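ZT_dimer domain-containing protein (Thermotoga maritima, PDB 6VDA) probably carries metal cations such as zinc across the membrane as a cation diffusion facilitator of the CzcD type, this piece being its metal-binding C-terminal domain. Local coordinates at residues P23-P28 / M44-D49. Residues are numbered along the deposited sequence; the frame is centred on the assembly and turned at random.
With ZN (zinc ion), chain B; SO4 (sulfate ion), chain C.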
ATOM      1  N   PRO A  23      17.194  -4.174   9.663  1.00 89.36           N
ATOM      2  CA  PRO A  23      16.946  -5.083  10.786  1.00 90.66           C
ATOM      3  C   PRO A  23      15.486  -5.136  11.262  1.00 87.22           C
ATOM      4  O   PRO A  23      15.086  -6.148  11.781  1.00 85.98           O
ATOM      5  CB  PRO A  23      17.840  -4.529  11.910  1.00 92.07           C
ATOM      6  CG  PRO A  23      18.018  -3.063  11.572  1.00 92.23           C
ATOM      7  CD  PRO A  23      17.933  -2.967  10.061  1.00 90.29           C
ATOM      8  N   ASN A  24      14.743  -4.044  11.084  1.00 87.90           N
ATOM      9  CA  ASN A  24      13.337  -3.898  11.550  1.00 89.94           C
ATOM     10  C   ASN A  24      12.359  -4.289  10.421  1.00 83.75           C
ATOM     11  O   ASN A  24      11.135  -4.232  10.658  1.00 79.56           O
ATOM     12  CB  ASN A  24      13.091  -2.494  12.123  1.00 94.90           C
ATOM     13  CG  ASN A  24      13.733  -1.374  11.325  1.00 99.95           C
ATOM     14  OD1 ASN A  24      14.148  -1.565  10.178  1.00 98.72           O
ATOM     15  ND2 ASN A  24      13.833  -0.201  11.935  1.00101.79           N
ATOM     16  N   VAL A  25      12.864  -4.698   9.247  1.00 77.97           N
ATOM     17  CA  VAL A  25      12.044  -5.330   8.167  1.00 76.86           C
ATOM     18  C   VAL A  25      11.908  -6.821   8.483  1.00 76.83           C
ATOM     19  O   VAL A  25      12.938  -7.461   8.729  1.00 80.15           O
ATOM     20  CB  VAL A  25      12.647  -5.115   6.770  1.00 74.83           C
ATOM     21  CG1 VAL A  25      12.022  -6.042   5.743  1.00 75.09           C
ATOM     22  CG2 VAL A  25      12.524  -3.667   6.334  1.00 75.21           C
ATOM     23  N   HIS A  26      10.682  -7.341   8.509  1.00 73.78           N
ATOM     24  CA  HIS A  26      10.392  -8.757   8.847  1.00 73.89           C
ATOM     25  C   HIS A  26       9.476  -9.380   7.790  1.00 71.63           C
ATOM     26  O   HIS A  26       8.705  -8.633   7.151  1.00 66.45           O
ATOM     27  CB  HIS A  26       9.825  -8.854  10.270  1.00 76.32           C
ATOM     28  CG  HIS A  26      10.825  -8.482  11.311  1.00 76.98           C
ATOM     29  ND1 HIS A  26      11.891  -9.294  11.627  1.00 77.12           N
ATOM     30  CD2 HIS A  26      10.947  -7.374  12.074  1.00 76.08           C
ATOM     31  CE1 HIS A  26      12.620  -8.711  12.551  1.00 77.95           C
ATOM     32  NE2 HIS A  26      12.065  -7.526  12.834  1.00 76.66           N
ATOM     33  N   ASN A  27       9.619 -10.692   7.591  1.00 71.23           N
ATOM     34  CA  ASN A  27       8.690 -11.552   6.816  1.00 71.41           C
ATOM     35  C   ASN A  27       8.303 -10.877   5.504  1.00 71.38           C
ATOM     36  O   ASN A  27       7.120 -10.688   5.233  1.00 72.21           O
ATOM     37  CB  ASN A  27       7.438 -11.871   7.632  1.00 70.80           C
ATOM     38  CG  ASN A  27       6.620 -12.989   7.021  1.00 71.31           C
ATOM     39  OD1 ASN A  27       5.400 -13.036   7.171  1.00 69.58           O
ATOM     40  ND2 ASN A  27       7.287 -13.897   6.331  1.00 66.05           N
ATOM     41  N   PRO A  28       9.269 -10.486   4.645  1.00 72.92           N
ATOM     42  CA  PRO A  28       8.936 -10.022   3.299  1.00 72.86           C
ATOM     43  C   PRO A  28       8.192 -11.148   2.565  1.00 74.07           C
ATOM     44  O   PRO A  28       8.656 -12.278   2.617  1.00 73.42           O
ATOM     45  CB  PRO A  28      10.286  -9.708   2.644  1.00 73.22           C
ATOM     46  CG  PRO A  28      11.301 -10.483   3.484  1.00 76.86           C
ATOM     47  CD  PRO A  28      10.722 -10.502   4.887  1.00 77.25           C
ATOM     48  N   MET A  44       5.988  -5.539  -2.975  1.00 76.85           N
ATOM     49  CA  MET A  44       6.204  -6.480  -1.850  1.00 71.92           C
ATOM     50  C   MET A  44       5.386  -6.047  -0.631  1.00 73.76           C
ATOM     51  O   MET A  44       5.015  -4.863  -0.535  1.00 75.59           O
ATOM     52  CB  MET A  44       7.691  -6.551  -1.488  1.00 73.56           C
ATOM     53  CG  MET A  44       8.257  -5.284  -0.866  1.00 74.36           C
ATOM     54  SD  MET A  44      10.057  -5.387  -0.639  1.00 80.38           S
ATOM     55  CE  MET A  44      10.637  -5.087  -2.306  1.00 80.28           C
ATOM     56  N   ASP A  45       5.109  -6.997   0.260  1.00 73.19           N
ATOM     57  CA  ASP A  45       4.626  -6.728   1.636  1.00 73.15           C
ATOM     58  C   ASP A  45       5.813  -6.923   2.574  1.00 71.33           C
ATOM     59  O   ASP A  45       6.583  -7.860   2.328  1.00 70.52           O
ATOM     60  CB  ASP A  45       3.474  -7.655   2.019  1.00 75.43           C
ATOM     61  CG  ASP A  45       2.218  -7.420   1.200  1.00 75.51           C
ATOM     62  OD1 ASP A  45       2.277  -6.589   0.289  1.00 76.51           O
ATOM     63  OD2 ASP A  45       1.194  -8.063   1.493  1.00 76.45           O
ATOM     64  N   ILE A  46       5.968  -6.054   3.574  1.00 69.69           N
ATOM     65  CA  ILE A  46       6.890  -6.291   4.722  1.00 69.78           C
ATOM     66  C   ILE A  46       6.070  -6.209   6.007  1.00 68.20           C
ATOM     67  O   ILE A  46       5.019  -5.554   6.006  1.00 71.18           O
ATOM     68  CB  ILE A  46       8.084  -5.309   4.723  1.00 67.84           C
ATOM     69  CG1 ILE A  46       7.636  -3.854   4.889  1.00 66.58           C
ATOM     70  CG2 ILE A  46       8.942  -5.505   3.483  1.00 66.28           C
ATOM     71  CD1 ILE A  46       8.758  -2.905   5.224  1.00 68.40           C
ATOM     72  N   GLU A  47       6.573  -6.828   7.070  1.00 72.74           N
ATOM     73  CA  GLU A  47       6.024  -6.708   8.440  1.00 73.21           C
ATOM     74  C   GLU A  47       7.000  -5.907   9.310  1.00 74.43           C
ATOM     75  O   GLU A  47       8.231  -6.082   9.171  1.00 74.31           O
ATOM     76  CB  GLU A  47       5.749  -8.103   8.992  1.00 75.14           C
ATOM     77  CG  GLU A  47       4.601  -8.783   8.286  1.00 76.24           C
ATOM     78  CD  GLU A  47       4.314 -10.186   8.779  1.00 78.83           C
ATOM     79  OE1 GLU A  47       4.392 -10.410  10.001  1.00 83.50           O
ATOM     80  OE2 GLU A  47       4.021 -11.045   7.939  1.00 79.34           O
ATOM     81  N   VAL A  48       6.460  -5.043  10.171  1.00 78.13           N
ATOM     82  CA  VAL A  48       7.247  -4.279  11.182  1.00 76.49           C
ATOM     83  C   VAL A  48       6.535  -4.383  12.528  1.00 79.20           C
ATOM     84  O   VAL A  48       5.322  -4.684  12.566  1.00 77.03           O
ATOM     85  CB  VAL A  48       7.460  -2.813  10.761  1.00 77.45           C
ATOM     86  CG1 VAL A  48       8.081  -2.733   9.372  1.00 77.55           C
ATOM     87  CG2 VAL A  48       6.178  -1.992  10.832  1.00 76.05           C
ATOM     88  N   ASP A  49       7.286  -4.169  13.600  1.00 81.59           N
ATOM     89  CA  ASP A  49       6.724  -4.095  14.963  1.00 83.27           C
ATOM     90  C   ASP A  49       5.440  -3.261  14.861  1.00 80.11           C
ATOM     91  O   ASP A  49       5.497  -2.160  14.285  1.00 76.25           O
ATOM     92  CB  ASP A  49       7.773  -3.549  15.933  1.00 87.32           C
ATOM     93  CG  ASP A  49       7.335  -3.650  17.377  1.00 92.74           C
ATOM     94  OD1 ASP A  49       6.349  -2.988  17.720  1.00 96.22           O
ATOM     95  OD2 ASP A  49       7.963  -4.421  18.132  1.00101.54           O
TER
HETATM   96 ZN    ZN B 401       0.915  -9.112   3.398  1.00 88.32          ZN
HETATM   97  S   SO4 C 402      11.914 -12.207   9.742  0.50 73.68           S
HETATM   98  O1  SO4 C 402      12.212 -11.736   8.416  0.50 74.20           O
HETATM   99  O2  SO4 C 402      12.807 -11.588  10.683  0.50 74.27           O
HETATM  100  O3  SO4 C 402      12.080 -13.634   9.796  0.50 73.16           O
HETATM  101  O4  SO4 C 402      10.559 -11.875  10.077  0.50 74.20           O
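His-26 and Glu-47 face each other as an antiparallel hydrogen-bonded pair, near the end of a hairpin where 26-28 and 44-48 run antiparallel. His-26 N donates to Glu-47 O and Glu-47 N to His-26 O, both at 2.8 Å; the bond from Glu-47 N is the straighter, 164° at the hydrogen against 138°. Followed outward, Glu-47 has its CB 3.5 Å from His-26 O and its CG anti to its own carbonyl carbon (chi1 -69°). Beyond CG the chain is extended and lies side by side with Asn-27, pointing the same way, with Asn-27 CB 3.7 Å from Glu-47 CD. At the tip, Glu-47 OE1 takes a hydrogen bond from Gly-86 N, just after strand 75-84. On the other face of the sheet, Val-25 crosses Ile-46 at about a right angle, Val-25 CG1 to Ile-46 CG2 3.9 Å, and also packs on helix 54-71. A sulfate, probably from the crystallisation liquor, accepts hydrogen bonds from His-26 ND1 and Asn-27 N. Farther along, Pro-28 CA makes a C-H···O contact of 3.3 Å with Asp-45 O. The pairing illustrates how a beta hairpin in the cytoplasmic domain of a CDF transporter supplies two of four zinc ligands, Asp-45 and His-29, with Glu-83 from strand 75-84 and Glu-89 from the C-terminal end.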